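Side-chain contact in putative isocitrate dehydrogenase, NAD-dependent (Methylococcus capsulatus, PDB 6LKY), which probably catalyses the NAD-dependent oxidation of isocitrate, with a magnesium ion as cofactor, and binds NAD in the crystal: residues 207-210 with 211-215. The protein carries 1 engineered substitution. Sequence-based numbering, arbitrary orientation.
With NAD (nicotinamide-adenine-dinucleotide), chain H.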
ATOM      1  N   ASP A 207      -3.974   4.801   3.445  1.00 18.95           N
ATOM      2  CA  ASP A 207      -3.941   3.620   4.329  1.00 27.39           C
ATOM      3  C   ASP A 207      -5.347   3.064   4.593  1.00 27.27           C
ATOM      4  O   ASP A 207      -5.582   1.843   4.496  1.00 29.67           O
ATOM      5  CB  ASP A 207      -3.218   3.932   5.651  1.00 25.94           C
ATOM      6  CG  ASP A 207      -3.740   5.199   6.342  1.00 34.03           C
ATOM      7  OD1 ASP A 207      -4.613   5.879   5.767  1.00 33.60           O
ATOM      8  OD2 ASP A 207      -3.261   5.523   7.462  1.00 32.10           O
ATOM      9  N   ALA A 208      -6.301   3.943   4.916  1.00 24.36           N
ATOM     10  CA  ALA A 208      -7.693   3.509   5.022  1.00 25.28           C
ATOM     11  C   ALA A 208      -8.187   2.932   3.698  1.00 22.27           C
ATOM     12  O   ALA A 208      -8.944   1.954   3.678  1.00 22.91           O
ATOM     13  CB  ALA A 208      -8.580   4.677   5.471  1.00 27.51           C
ATOM     14  N   CYS A 209      -7.771   3.533   2.581  1.00 20.77           N
ATOM     15  CA  CYS A 209      -8.161   3.016   1.273  1.00 23.89           C
ATOM     16  C   CYS A 209      -7.651   1.593   1.051  1.00 25.59           C
ATOM     17  O   CYS A 209      -8.351   0.768   0.454  1.00 25.89           O
ATOM     18  CB  CYS A 209      -7.645   3.944   0.181  1.00 23.97           C
ATOM     19  SG  CYS A 209      -8.174   3.528  -1.480  1.00 34.30           S
ATOM     20  N   SER A 210      -6.427   1.300   1.502  0.52 21.29           N
ATOM     21  CA  SER A 210      -5.905  -0.059   1.372  0.52 24.47           C
ATOM     22  C   SER A 210      -6.735  -1.045   2.188  0.52 23.41           C
ATOM     23  O   SER A 210      -7.075  -2.143   1.710  0.52 21.95           O
ATOM     24  CB  SER A 210      -4.439  -0.102   1.809  0.52 21.83           C
ATOM     25  OG  SER A 210      -3.660   0.842   1.087  0.52 22.82           O
ATOM     26  N   MET A 211      -7.060  -0.670   3.435  1.00 21.44           N
ATOM     27  CA  MET A 211      -7.937  -1.507   4.260  1.00 20.77           C
ATOM     28  C   MET A 211      -9.265  -1.763   3.546  1.00 18.09           C
ATOM     29  O   MET A 211      -9.732  -2.906   3.453  1.00 21.59           O
ATOM     30  CB  MET A 211      -8.168  -0.837   5.619  1.00 27.94           C
ATOM     31  CG  MET A 211      -9.221  -1.509   6.517  1.00 23.88           C
ATOM     32  SD  MET A 211     -10.918  -1.055   6.055  1.00 30.53           S
ATOM     33  CE  MET A 211     -10.943   0.718   6.438  1.00 28.89           C
ATOM     34  N   GLN A 212      -9.858  -0.704   2.989  1.00 23.23           N
ATOM     35  CA  GLN A 212     -11.154  -0.823   2.326  1.00 25.05           C
ATOM     36  C   GLN A 212     -11.056  -1.702   1.086  1.00 28.60           C
ATOM     37  O   GLN A 212     -11.970  -2.490   0.802  1.00 24.96           O
ATOM     38  CB  GLN A 212     -11.684   0.571   1.967  1.00 21.94           C
ATOM     39  CG  GLN A 212     -12.305   1.311   3.177  1.00 30.24           C
ATOM     40  CD  GLN A 212     -12.383   2.843   3.011  1.00 46.29           C
ATOM     41  OE1 GLN A 212     -12.348   3.361   1.894  1.00 42.42           O
ATOM     42  NE2 GLN A 212     -12.482   3.567   4.139  1.00 39.24           N
ATOM     43  N   MET A 213      -9.936  -1.622   0.365  1.00 24.10           N
ATOM     44  CA  MET A 213      -9.767  -2.466  -0.813  1.00 27.60           C
ATOM     45  C   MET A 213      -9.682  -3.936  -0.432  1.00 25.38           C
ATOM     46  O   MET A 213     -10.230  -4.794  -1.141  1.00 25.90           O
ATOM     47  CB  MET A 213      -8.527  -2.053  -1.595  1.00 28.48           C
ATOM     48  CG  MET A 213      -8.701  -0.747  -2.330  1.00 35.24           C
ATOM     49  SD  MET A 213      -7.287  -0.349  -3.378  1.00 44.32           S
ATOM     50  CE  MET A 213      -7.476  -1.665  -4.603  1.00 34.26           C
ATOM     51  N   VAL A 214      -9.012  -4.270   0.675  0.60 22.22           N
ATOM     52  CA  VAL A 214      -8.974  -5.704   0.991  0.60 25.54           C
ATOM     53  C   VAL A 214     -10.307  -6.196   1.573  0.60 28.66           C
ATOM     54  O   VAL A 214     -10.636  -7.381   1.442  0.60 27.80           O
ATOM     55  CB  VAL A 214      -7.813  -6.091   1.929  0.60 25.93           C
ATOM     56  CG1 VAL A 214      -6.473  -5.819   1.271  0.60 32.79           C
ATOM     57  CG2 VAL A 214      -7.926  -5.402   3.278  0.60 21.81           C
ATOM     58  N   MET A 215     -11.090  -5.324   2.219  1.00 24.40           N
ATOM     59  CA  MET A 215     -12.318  -5.801   2.861  1.00 29.29           C
ATOM     60  C   MET A 215     -13.565  -5.769   1.974  1.00 27.28           C
ATOM     61  O   MET A 215     -14.454  -6.608   2.134  1.00 33.46           O
ATOM     62  CB  MET A 215     -12.605  -4.977   4.107  1.00 25.94           C
ATOM     63  CG  MET A 215     -11.539  -5.159   5.149  1.00 28.33           C
ATOM     64  SD  MET A 215     -11.954  -4.361   6.689  1.00 31.91           S
ATOM     65  CE  MET A 215     -13.112  -5.560   7.362  1.00 31.08           C
TER
HETATM   66  PA  NAD H 401     -10.317   6.281   9.981  1.00 24.93           P
HETATM   67  O1A NAD H 401     -10.866   7.300  10.944  1.00 24.14           O
HETATM   68  O2A NAD H 401      -9.434   5.244  10.665  1.00 26.63           O
HETATM   69  O5B NAD H 401     -11.589   5.598   9.303  1.00 22.63           O
HETATM   70  C5B NAD H 401     -11.416   4.603   8.286  1.00 22.10           C
HETATM   71  C4B NAD H 401     -12.653   3.707   8.268  1.00 26.29           C
HETATM   72  O4B NAD H 401     -12.610   2.808   9.399  1.00 23.14           O
HETATM   73  C3B NAD H 401     -13.922   4.547   8.419  1.00 28.06           C
HETATM   74  O3B NAD H 401     -14.949   4.078   7.548  1.00 27.77           O
HETATM   75  C2B NAD H 401     -14.300   4.342   9.877  1.00 25.66           C
HETATM   76  O2B NAD H 401     -15.691   4.386  10.188  1.00 29.77           O
HETATM   77  C1B NAD H 401     -13.772   2.960  10.223  1.00 22.00           C
HETATM   78  N9A NAD H 401     -13.486   3.080  11.660  1.00 27.08           N
HETATM   79  C8A NAD H 401     -12.070   3.086  12.039  1.00 23.01           C
HETATM   80  N7A NAD H 401     -12.106   2.769  13.494  1.00 21.88           N
HETATM   81  C5A NAD H 401     -12.978   1.576  13.476  1.00 28.15           C
HETATM   82  C6A NAD H 401     -13.590   1.012  14.757  1.00 21.22           C
HETATM   83  N6A NAD H 401     -13.073   1.645  15.971  1.00 20.01           N
HETATM   84  N1A NAD H 401     -15.053   0.996  14.567  1.00 23.82           N
HETATM   85  C2A NAD H 401     -15.324   0.293  13.307  1.00 20.96           C
HETATM   86  N3A NAD H 401     -15.142   1.186  12.151  1.00 25.10           N
HETATM   87  C4A NAD H 401     -14.062   2.086  12.566  1.00 27.11           C
HETATM   88  O3  NAD H 401      -9.421   6.956   8.852  1.00 27.42           O
HETATM   89  PN  NAD H 401      -9.727   8.308   8.049  1.00 22.70           P
HETATM   90  O1N NAD H 401     -11.199   8.516   7.827  1.00 25.64           O
HETATM   91  O2N NAD H 401      -8.969   8.166   6.762  1.00 24.70           O
HETATM   92  O5D NAD H 401      -9.107   9.493   8.951  1.00 21.88           O
HETATM   93  C5D NAD H 401      -9.863  10.197   9.938  1.00 18.72           C
HETATM   94  C4D NAD H 401      -8.928  11.041  10.820  1.00 24.30           C
HETATM   95  O4D NAD H 401      -8.143  10.197  11.703  1.00 26.14           O
HETATM   96  C3D NAD H 401      -7.922  11.876  10.021  1.00 24.69           C
HETATM   97  O3D NAD H 401      -7.908  13.218  10.514  1.00 25.68           O
HETATM   98  C2D NAD H 401      -6.581  11.213  10.305  1.00 25.00           C
HETATM   99  O2D NAD H 401      -5.502  12.164  10.368  1.00 22.70           O
HETATM  100  C1D NAD H 401      -6.761  10.619  11.690  1.00 22.89           C
HETATM  101  N1N NAD H 401      -5.819   9.494  11.856  1.00 25.45           N
HETATM  102  C2N NAD H 401      -5.550   9.289  13.284  1.00 18.94           C
HETATM  103  C3N NAD H 401      -5.025   7.920  13.706  1.00 26.19           C
HETATM  104  C7N NAD H 401      -4.254   7.829  15.033  1.00 26.89           C
HETATM  105  O7N NAD H 401      -4.513   8.996  15.797  1.00 24.12           O
HETATM  106  N7N NAD H 401      -2.819   7.504  14.997  1.00 29.12           N
HETATM  107  C4N NAD H 401      -4.708   6.887  12.630  1.00 23.02           C
HETATM  108  C5N NAD H 401      -5.295   7.099  11.239  1.00 22.12           C
HETATM  109  C6N NAD H 401      -6.119   8.352  10.961  1.00 22.13           C
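Q212 N donates to A208 O at 2.9 Å, and M213 N to C209 O, also at 2.9 Å; M211 and V214 repeat this i to i+4 backbone pattern to D207 and S210. A208 O is flanked by side chains of the following turn: Q212 CG lies 3.5 Å from it, and the methyl CE of M211 comes to 3.6 Å. M211 gets there because its CG stands anti to the backbone N (chi1 172°) and the chain then bends at both chi2 and chi3, folding CE back along the helix toward the dinucleotide, 3.9 Å from C4B of NAD. A208 CB meets the pyrophosphate, 3.7 Å from NAD O2N. Both residues line the NAD pocket of this isocitrate/isopropylmalate dehydrogenase family member, placed on helix 206-215, which directly follows strand 200-205 at the edge of the large mixed sheet within this chain; D268 and G264 of the second subunit hold the same NAD. Q212 runs extended beyond CG past A208, its NE2 4.3 Å from A208 CB, while OE1 accepts a hydrogen bond from R204 NE. Replacing Q212 by an alanine removes the amide, which would probably leave R204 NE without this acceptor and bare the flank of A208 beside the adenosine ribose. On another side of the helix, M213 CG approaches C209 SG loosely, at 4.4 Å. S210, M213 and V214 pack on L236 of helix 227-240, and S210 also touches I232 of the second subunit.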